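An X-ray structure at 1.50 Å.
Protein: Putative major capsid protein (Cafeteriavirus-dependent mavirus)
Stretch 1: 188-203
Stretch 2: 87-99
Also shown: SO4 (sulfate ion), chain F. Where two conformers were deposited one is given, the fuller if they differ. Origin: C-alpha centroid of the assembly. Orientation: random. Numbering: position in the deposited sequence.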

ATOM      1  N   PRO C 188       1.553 -29.037 -23.318  1.00 18.72           N
ATOM      2  CA  PRO C 188       0.569 -30.069 -22.990  1.00 19.18           C
ATOM      3  C   PRO C 188       1.173 -31.271 -22.250  1.00 18.39           C
ATOM      4  O   PRO C 188       2.284 -31.712 -22.570  1.00 20.61           O
ATOM      5  CB  PRO C 188       0.057 -30.490 -24.380  1.00 20.04           C
ATOM      6  CG  PRO C 188       0.149 -29.221 -25.172  1.00 20.18           C
ATOM      7  CD  PRO C 188       1.469 -28.646 -24.740  1.00 20.17           C
ATOM      8  N   ARG C 189       0.433 -31.762 -21.259  1.00 18.98           N
ATOM      9  CA  ARG C 189       0.848 -32.878 -20.423  1.00 19.80           C
ATOM     10  C   ARG C 189       0.075 -34.129 -20.836  1.00 20.37           C
ATOM     11  O   ARG C 189      -1.132 -34.097 -20.940  1.00 21.39           O
ATOM     12  CB  ARG C 189       0.575 -32.569 -18.951  1.00 19.57           C
ATOM     13  CG  ARG C 189       1.288 -31.332 -18.427  1.00 19.86           C
ATOM     14  CD  ARG C 189       0.766 -30.972 -17.049  1.00 20.01           C
ATOM     15  NE  ARG C 189       1.206 -31.923 -16.026  1.00 20.43           N
ATOM     16  CZ  ARG C 189       0.767 -31.958 -14.768  1.00 20.07           C
ATOM     17  NH1 ARG C 189      -0.175 -31.128 -14.344  1.00 20.14           N
ATOM     18  NH2 ARG C 189       1.267 -32.847 -13.913  1.00 21.68           N
ATOM     19  N   ALA C 190       0.803 -35.212 -21.063  1.00 22.20           N
ATOM     20  CA  ALA C 190       0.168 -36.504 -21.430  1.00 23.97           C
ATOM     21  C   ALA C 190      -0.391 -37.193 -20.204  1.00 24.03           C
ATOM     22  O   ALA C 190       0.129 -37.031 -19.103  1.00 22.34           O
ATOM     23  CB  ALA C 190       1.184 -37.417 -22.103  1.00 25.62           C
ATOM     24  N   ALA C 191      -1.417 -38.019 -20.408  1.00 25.80           N
ATOM     25  CA  ALA C 191      -1.919 -38.891 -19.352  1.00 25.91           C
ATOM     26  C   ALA C 191      -0.784 -39.721 -18.757  1.00 24.31           C
ATOM     27  O   ALA C 191       0.054 -40.250 -19.483  1.00 26.16           O
ATOM     28  CB  ALA C 191      -3.012 -39.811 -19.885  1.00 28.14           C
ATOM     29  N   GLY C 192      -0.735 -39.776 -17.432  1.00 24.97           N
ATOM     30  CA  GLY C 192       0.296 -40.521 -16.715  1.00 25.34           C
ATOM     31  C   GLY C 192       1.680 -39.884 -16.646  1.00 24.14           C
ATOM     32  O   GLY C 192       2.615 -40.481 -16.089  1.00 23.55           O
ATOM     33  N   SER C 193       1.831 -38.670 -17.182  1.00 22.95           N
ATOM     34  CA  SER C 193       3.155 -38.059 -17.222  1.00 22.29           C
ATOM     35  C   SER C 193       3.633 -37.668 -15.814  1.00 20.35           C
ATOM     36  O   SER C 193       2.825 -37.416 -14.919  1.00 21.69           O
ATOM     37  CB  SER C 193       3.194 -36.867 -18.180  1.00 23.13           C
ATOM     38  OG  SER C 193       2.197 -35.913 -17.888  1.00 22.96           O
ATOM     39  N   THR C 194       4.947 -37.680 -15.653  1.00 19.02           N
ATOM     40  CA  THR C 194       5.620 -37.379 -14.401  1.00 18.86           C
ATOM     41  C   THR C 194       6.585 -36.186 -14.578  1.00 17.91           C
ATOM     42  O   THR C 194       7.471 -35.948 -13.764  1.00 17.46           O
ATOM     43  CB  THR C 194       6.399 -38.592 -13.880  1.00 19.80           C
ATOM     44  OG1 THR C 194       7.314 -39.036 -14.885  1.00 19.97           O
ATOM     45  CG2 THR C 194       5.421 -39.724 -13.516  1.00 20.21           C
ATOM     46  N   SER C 195       6.399 -35.457 -15.667  1.00 18.89           N
ATOM     47  CA  SER C 195       7.218 -34.294 -15.968  1.00 17.85           C
ATOM     48  C   SER C 195       6.388 -33.218 -16.635  1.00 17.92           C
ATOM     49  O   SER C 195       5.320 -33.484 -17.178  1.00 19.20           O
ATOM     50  CB  SER C 195       8.391 -34.678 -16.847  1.00 19.75           C
ATOM     51  OG  SER C 195       7.949 -35.204 -18.092  1.00 22.42           O
ATOM     52  N   VAL C 196       6.904 -31.987 -16.598  1.00 16.04           N
ATOM     53  CA  VAL C 196       6.259 -30.866 -17.259  0.50 15.34           C
ATOM     54  C   VAL C 196       7.334 -29.991 -17.912  1.00 15.18           C
ATOM     55  O   VAL C 196       8.440 -29.904 -17.394  1.00 14.63           O
ATOM     56  CB  VAL C 196       5.371 -30.086 -16.249  0.50 15.16           C
ATOM     57  CG1 VAL C 196       6.200 -29.354 -15.206  0.50 14.84           C
ATOM     58  CG2 VAL C 196       4.433 -29.120 -16.952  0.50 14.36           C
ATOM     59  N   LYS C 197       6.993 -29.377 -19.047  1.00 15.60           N
ATOM     60  CA  LYS C 197       7.870 -28.399 -19.684  1.00 14.76           C
ATOM     61  C   LYS C 197       7.156 -27.057 -19.659  1.00 14.01           C
ATOM     62  O   LYS C 197       6.003 -26.969 -20.048  1.00 14.72           O
ATOM     63  CB  LYS C 197       8.228 -28.782 -21.126  1.00 17.25           C
ATOM     64  CG  LYS C 197       9.294 -29.849 -21.216  1.00 19.70           C
ATOM     65  CD  LYS C 197       9.603 -30.189 -22.672  1.00 21.45           C
ATOM     66  CE  LYS C 197      10.718 -31.215 -22.775  1.00 25.24           C
ATOM     67  NZ  LYS C 197      11.123 -31.361 -24.206  1.00 26.66           N
ATOM     68  N   ILE C 198       7.879 -26.041 -19.215  1.00 13.16           N
ATOM     69  CA  ILE C 198       7.347 -24.671 -19.127  1.00 13.24           C
ATOM     70  C   ILE C 198       8.344 -23.706 -19.785  1.00 12.08           C
ATOM     71  O   ILE C 198       9.535 -23.694 -19.440  1.00 12.46           O
ATOM     72  CB  ILE C 198       7.102 -24.237 -17.659  1.00 14.30           C
ATOM     73  CG1 ILE C 198       6.264 -25.286 -16.949  1.00 15.29           C
ATOM     74  CG2 ILE C 198       6.427 -22.854 -17.620  1.00 13.95           C
ATOM     75  CD1 ILE C 198       6.094 -25.076 -15.469  1.00 15.86           C
ATOM     76  N   ASP C 199       7.849 -22.892 -20.704  1.00 12.07           N
ATOM     77  CA  ASP C 199       8.605 -21.796 -21.285  1.00 12.66           C
ATOM     78  C   ASP C 199       8.433 -20.580 -20.373  1.00 13.01           C
ATOM     79  O   ASP C 199       7.317 -20.298 -19.903  1.00 13.91           O
ATOM     80  CB  ASP C 199       8.089 -21.421 -22.674  1.00 13.10           C
ATOM     81  CG  ASP C 199       8.060 -22.594 -23.642  1.00 14.28           C
ATOM     82  OD1 ASP C 199       8.827 -23.572 -23.445  1.00 15.36           O
ATOM     83  OD2 ASP C 199       7.251 -22.534 -24.596  1.00 16.19           O
ATOM     84  N   PHE C 200       9.518 -19.880 -20.129  1.00 12.83           N
ATOM     85  CA  PHE C 200       9.535 -18.630 -19.331  1.00 12.33           C
ATOM     86  C   PHE C 200      10.203 -17.504 -20.113  1.00 12.65           C
ATOM     87  O   PHE C 200      11.157 -17.738 -20.875  1.00 12.12           O
ATOM     88  CB  PHE C 200      10.355 -18.808 -18.062  1.00 12.50           C
ATOM     89  CG  PHE C 200       9.774 -19.751 -17.049  1.00 12.75           C
ATOM     90  CD1 PHE C 200       8.930 -19.284 -16.068  1.00 12.45           C
ATOM     91  CD2 PHE C 200      10.107 -21.101 -17.047  1.00 13.09           C
ATOM     92  CE1 PHE C 200       8.432 -20.122 -15.119  1.00 12.52           C
ATOM     93  CE2 PHE C 200       9.582 -21.963 -16.109  1.00 13.10           C
ATOM     94  CZ  PHE C 200       8.757 -21.469 -15.113  1.00 12.80           C
ATOM     95  N   VAL C 201       9.758 -16.272 -19.878  1.00 12.65           N
ATOM     96  CA  VAL C 201      10.437 -15.059 -20.333  1.00 12.77           C
ATOM     97  C   VAL C 201      10.462 -14.108 -19.140  1.00 12.74           C
ATOM     98  O   VAL C 201       9.390 -13.835 -18.565  1.00 13.04           O
ATOM     99  CB  VAL C 201       9.746 -14.366 -21.503  1.00 13.80           C
ATOM    100  CG1 VAL C 201      10.547 -13.176 -21.962  1.00 14.60           C
ATOM    101  CG2 VAL C 201       9.551 -15.311 -22.668  1.00 15.17           C
ATOM    102  N   VAL C 202      11.625 -13.620 -18.780  1.00 12.21           N
ATOM    103  CA  VAL C 202      11.779 -12.656 -17.649  1.00 12.93           C
ATOM    104  C   VAL C 202      12.645 -11.496 -18.100  1.00 12.83           C
ATOM    105  O   VAL C 202      13.742 -11.729 -18.649  1.00 12.47           O
ATOM    106  CB  VAL C 202      12.434 -13.315 -16.421  1.00 14.27           C
ATOM    107  CG1 VAL C 202      12.725 -12.297 -15.319  1.00 15.00           C
ATOM    108  CG2 VAL C 202      11.554 -14.446 -15.919  1.00 15.85           C
ATOM    109  N   ASP C 203      12.200 -10.263 -17.838  1.00 12.18           N
ATOM    110  CA  ASP C 203      12.922  -9.015 -18.178  1.00 12.97           C
ATOM    111  C   ASP C 203      13.196  -8.319 -16.836  1.00 12.92           C
ATOM    112  O   ASP C 203      12.260  -7.752 -16.245  1.00 13.95           O
ATOM    113  CB  ASP C 203      12.043  -8.161 -19.115  1.00 14.13           C
ATOM    114  CG  ASP C 203      12.679  -6.856 -19.572  1.00 15.63           C
ATOM    115  OD1 ASP C 203      13.576  -6.342 -18.891  1.00 16.43           O
ATOM    116  OD2 ASP C 203      12.240  -6.306 -20.641  1.00 17.97           O
TER
HETATM  117  S   SO4 F 603      -8.064 -21.548 -13.043  1.00 29.93           S
HETATM  118  O1  SO4 F 603      -6.739 -22.175 -12.837  1.00 28.31           O
HETATM  119  O2  SO4 F 603      -8.953 -21.875 -11.906  1.00 31.04           O
HETATM  120  O3  SO4 F 603      -7.887 -20.079 -13.155  1.00 32.92           O
HETATM  121  O4  SO4 F 603      -8.670 -22.168 -14.237  1.00 33.30           O
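Stretch 2, residues 87-99: LADSSLKDQIGLK

Stretch 2 lies along stretch 1 as a second layer, packed through side chains at one end and joined through an arginine clamp and bridging waters at the other, with no direct backbone-to-backbone hydrogen bond between the two. Both run the same way: the N-to-C directions of strand 96-98 and of the strand that ends stretch 1 at Asp-203 differ by 28° (signed crossing angle -28°), and the axes come no closer than 10.0 Å. That spacing is too wide for partners in one sheet and leaves room for a layer of side chains between them. The CA register follows the same course, from Thr-194 opposite Ala-88, where CA to CA is 5.0 Å, through Val-196 with Leu-92 and Ile-198 with Ile-96, each 9.6 Å between CA atoms, to Phe-200 with Leu-98, where the CA atoms are 9.3 Å apart.

In the strand of stretch 1, Val-196, Ile-198, Phe-200 and Val-202 alternate with residues that make no contact, and all four direct CA-to-CB toward stretch 2. Leu-92, Ile-96 and Leu-98 answer them. Val-196 CG1 lies 4.1 Å from Leu-92 CD1, and Ile-198 CD1 packs more tightly, 3.6 Å from Ile-96 CG2. Leu-98, in its m,t rotamer, touches two neighbours: its CD1 is 3.5 Å from Val-202 CG2, while its CD2 sits over one face of the Phe-200 ring, 3.9 Å from the centroid and 23° off the normal, a CH-pi contact. Between Ile-96 and Leu-98, Gly-97 has no side chain; a CB there would point away from stretch 1.

Stretch 2 reaches its strand through two type II turns, Leu-87 to Ser-90 and Leu-92 to Gln-95. The first has only a weak backbone bond, Ser-90 N to Leu-87 O at 3.3 Å, supplemented by Ser-90 OG, which donates to Leu-87 O at 2.7 Å. The second is closed by Gln-95 N to Leu-92 O, 3.1 Å. Stretch 1 makes a type II turn of its own, Ala-190 to Ser-193, with Gly-192 at a positive phi of 76°; there Ala-190 O accepts from Ser-193 N at 3.0 Å and from Ser-193 OG at 2.6 Å.

Arg-189 extends from just before this turn and grips Ser-90 O with both terminal nitrogens, NH2 at 2.8 Å and NH1 at 3.0 Å. The carbonyl lies at the edge of the guanidinium, near its plane, leaving one face to Leu-92 CD1, 3.7 Å from Arg-189 NH2.

Where the turns meet, Ser-193 O approaches Ala-88 CA to 3.7 Å, and Thr-194 CG2 lies 4.1 Å from Ala-88 CB. Water fills the remaining polar gaps: water 1 donates to Leu-87 O (2.8 Å) and Ser-193 O (3.0 Å), water 2 links Asp-89 N (2.9 Å) to Ser-193 O (2.8 Å), and water 3 joins Asp-89 OD1 (2.7 Å) to Gly-192 N (2.8 Å).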

ATOM      1  N   LEU C  87       5.067 -36.878  -9.124  1.00 16.68           N
ATOM      2  CA  LEU C  87       4.087 -37.974  -8.985  1.00 17.91           C
ATOM      3  C   LEU C  87       3.025 -37.876 -10.069  1.00 18.49           C
ATOM      4  O   LEU C  87       2.491 -36.804 -10.357  1.00 17.05           O
ATOM      5  CB  LEU C  87       3.436 -37.950  -7.597  1.00 18.71           C
ATOM      6  CG  LEU C  87       2.538 -39.157  -7.265  1.00 20.40           C
ATOM      7  CD1 LEU C  87       3.371 -40.405  -7.035  1.00 22.06           C
ATOM      8  CD2 LEU C  87       1.700 -38.840  -6.036  1.00 20.60           C
ATOM      9  N   ALA C  88       2.690 -39.005 -10.701  1.00 19.44           N
ATOM     10  CA  ALA C  88       1.696 -39.003 -11.750  1.00 20.87           C
ATOM     11  C   ALA C  88       0.364 -38.475 -11.228  1.00 20.89           C
ATOM     12  O   ALA C  88       0.045 -38.654 -10.064  1.00 22.20           O
ATOM     13  CB  ALA C  88       1.524 -40.416 -12.308  1.00 21.92           C
ATOM     14  N   ASP C  89      -0.388 -37.816 -12.107  1.00 23.63           N
ATOM     15  CA  ASP C  89      -1.708 -37.228 -11.784  1.00 26.17           C
ATOM     16  C   ASP C  89      -1.641 -36.014 -10.847  1.00 25.39           C
ATOM     17  O   ASP C  89      -2.634 -35.666 -10.221  1.00 27.04           O
ATOM     18  CB  ASP C  89      -2.711 -38.276 -11.243  1.00 31.17           C
ATOM     19  CG  ASP C  89      -2.896 -39.449 -12.195  1.00 36.04           C
ATOM     20  OD1 ASP C  89      -3.152 -39.197 -13.398  1.00 40.39           O
ATOM     21  OD2 ASP C  89      -2.776 -40.612 -11.741  1.00 41.37           O
ATOM     22  N   SER C  90      -0.481 -35.361 -10.762  1.00 22.20           N
ATOM     23  CA  SER C  90      -0.351 -34.161  -9.928  1.00 20.99           C
ATOM     24  C   SER C  90      -0.935 -32.955 -10.652  1.00 19.72           C
ATOM     25  O   SER C  90      -0.583 -32.693 -11.797  1.00 20.09           O
ATOM     26  CB  SER C  90       1.109 -33.878  -9.604  1.00 18.93           C
ATOM     27  OG  SER C  90       1.668 -34.833  -8.711  1.00 19.36           O
ATOM     28  N   SER C  91      -1.812 -32.202  -9.981  1.00 20.22           N
ATOM     29  CA  SER C  91      -2.399 -31.013 -10.601  1.00 19.44           C
ATOM     30  C   SER C  91      -1.375 -29.896 -10.845  1.00 18.12           C
ATOM     31  O   SER C  91      -1.472 -29.162 -11.830  1.00 18.36           O
ATOM     32  CB  SER C  91      -3.583 -30.478  -9.787  1.00 20.87           C
ATOM     33  OG  SER C  91      -3.179 -29.738  -8.634  1.00 22.86           O
ATOM     34  N   LEU C  92      -0.420 -29.788  -9.917  1.00 16.43           N
ATOM     35  CA  LEU C  92       0.592 -28.707  -9.871  1.00 15.56           C
ATOM     36  C   LEU C  92      -0.015 -27.320  -9.628  1.00 15.83           C
ATOM     37  O   LEU C  92       0.682 -26.322  -9.732  1.00 14.70           O
ATOM     38  CB  LEU C  92       1.487 -28.697 -11.107  1.00 15.73           C
ATOM     39  CG  LEU C  92       2.287 -30.001 -11.290  1.00 15.88           C
ATOM     40  CD1 LEU C  92       3.063 -29.936 -12.596  1.00 16.70           C
ATOM     41  CD2 LEU C  92       3.217 -30.261 -10.125  1.00 16.89           C
ATOM     42  N   LYS C  93      -1.291 -27.268  -9.251  1.00 16.15           N
ATOM     43  CA  LYS C  93      -1.948 -25.974  -9.158  0.50 16.07           C
ATOM     44  C   LYS C  93      -1.287 -25.142  -8.057  1.00 14.36           C
ATOM     45  O   LYS C  93      -1.131 -25.586  -6.924  1.00 14.62           O
ATOM     46  CB  LYS C  93      -3.451 -26.123  -8.927  0.50 16.86           C
ATOM     47  CG  LYS C  93      -4.242 -24.812  -8.860  0.50 17.09           C
ATOM     48  CD  LYS C  93      -4.027 -23.887 -10.047  0.50 17.50           C
ATOM     49  CE  LYS C  93      -5.000 -22.712  -9.994  0.50 18.04           C
ATOM     50  NZ  LYS C  93      -6.426 -23.149 -10.125  0.50 18.74           N
ATOM     51  N   ASP C  94      -0.892 -23.929  -8.444  1.00 13.66           N
ATOM     52  CA  ASP C  94      -0.272 -22.962  -7.521  1.00 13.46           C
ATOM     53  C   ASP C  94       1.026 -23.458  -6.882  1.00 12.22           C
ATOM     54  O   ASP C  94       1.379 -23.095  -5.759  1.00 11.65           O
ATOM     55  CB  ASP C  94      -1.292 -22.477  -6.457  1.00 12.97           C
ATOM     56  CG  ASP C  94      -2.493 -21.764  -7.062  1.00 14.19           C
ATOM     57  OD1 ASP C  94      -2.346 -21.058  -8.068  1.00 13.36           O
ATOM     58  OD2 ASP C  94      -3.600 -21.880  -6.488  1.00 16.90           O
ATOM     59  N   GLN C  95       1.768 -24.306  -7.599  1.00 11.94           N
ATOM     60  CA  GLN C  95       2.964 -24.917  -7.023  1.00 11.84           C
ATOM     61  C   GLN C  95       4.281 -24.648  -7.756  1.00 11.60           C
ATOM     62  O   GLN C  95       5.337 -24.961  -7.201  1.00 11.90           O
ATOM     63  CB  GLN C  95       2.751 -26.432  -6.925  1.00 12.42           C
ATOM     64  CG  GLN C  95       1.802 -26.757  -5.789  1.00 12.41           C
ATOM     65  CD  GLN C  95       1.408 -28.215  -5.717  1.00 13.34           C
ATOM     66  OE1 GLN C  95       1.085 -28.824  -6.735  1.00 15.17           O
ATOM     67  NE2 GLN C  95       1.405 -28.767  -4.496  1.00 14.84           N
ATOM     68  N   ILE C  96       4.254 -24.032  -8.933  1.00 11.38           N
ATOM     69  CA  ILE C  96       5.452 -23.808  -9.743  0.70 12.34           C
ATOM     70  C   ILE C  96       5.605 -22.320 -10.026  1.00 11.40           C
ATOM     71  O   ILE C  96       4.626 -21.641 -10.379  1.00 11.78           O
ATOM     72  CB  ILE C  96       5.359 -24.535 -11.119  0.70 13.19           C
ATOM     73  CG1 ILE C  96       5.089 -26.031 -10.949  0.70 14.45           C
ATOM     74  CG2 ILE C  96       6.625 -24.323 -11.942  0.70 13.11           C
ATOM     75  CD1 ILE C  96       6.159 -26.784 -10.191  0.70 15.06           C
ATOM     76  N   GLY C  97       6.818 -21.828  -9.908  1.00 11.09           N
ATOM     77  CA  GLY C  97       7.130 -20.471 -10.304  1.00 10.71           C
ATOM     78  C   GLY C  97       8.602 -20.253 -10.350  1.00 10.67           C
ATOM     79  O   GLY C  97       9.390 -21.195 -10.567  1.00 10.70           O
ATOM     80  N   LEU C  98       9.009 -19.012 -10.100  1.00 10.09           N
ATOM     81  CA  LEU C  98      10.405 -18.641 -10.054  1.00 10.14           C
ATOM     82  C   LEU C  98      10.820 -18.140  -8.674  1.00 10.28           C
ATOM     83  O   LEU C  98       9.983 -17.611  -7.922  1.00  9.94           O
ATOM     84  CB  LEU C  98      10.723 -17.587 -11.124  1.00 10.60           C
ATOM     85  CG  LEU C  98      10.422 -17.975 -12.567  1.00 10.83           C
ATOM     86  CD1 LEU C  98      10.659 -16.821 -13.518  1.00 11.38           C
ATOM     87  CD2 LEU C  98      11.222 -19.190 -13.017  1.00 10.69           C
ATOM     88  N   LYS C  99      12.100 -18.309  -8.356  1.00 10.15           N
ATOM     89  CA  LYS C  99      12.684 -17.728  -7.143  1.00 10.33           C
ATOM     90  C   LYS C  99      12.726 -16.211  -7.265  1.00 10.33           C
ATOM     91  O   LYS C  99      12.565 -15.671  -8.366  1.00 11.75           O
ATOM     92  CB  LYS C  99      14.060 -18.342  -6.858  1.00 11.01           C
ATOM     93  CG  LYS C  99      13.959 -19.826  -6.508  1.00 11.70           C
ATOM     94  CD  LYS C  99      15.280 -20.394  -6.048  1.00 11.70           C
ATOM     95  CE  LYS C  99      15.156 -21.853  -5.654  1.00 12.29           C
ATOM     96  NZ  LYS C  99      16.440 -22.357  -5.125  1.00 12.74           N
TER
HETATM   97  O   HOH W   1       2.205 -35.428 -12.773  1.00 22.71           O
HETATM   98  O   HOH W   2       0.022 -37.468 -14.907  1.00 30.33           O
HETATM   99  O   HOH W   3      -2.346 -38.264 -15.791  1.00 39.12           O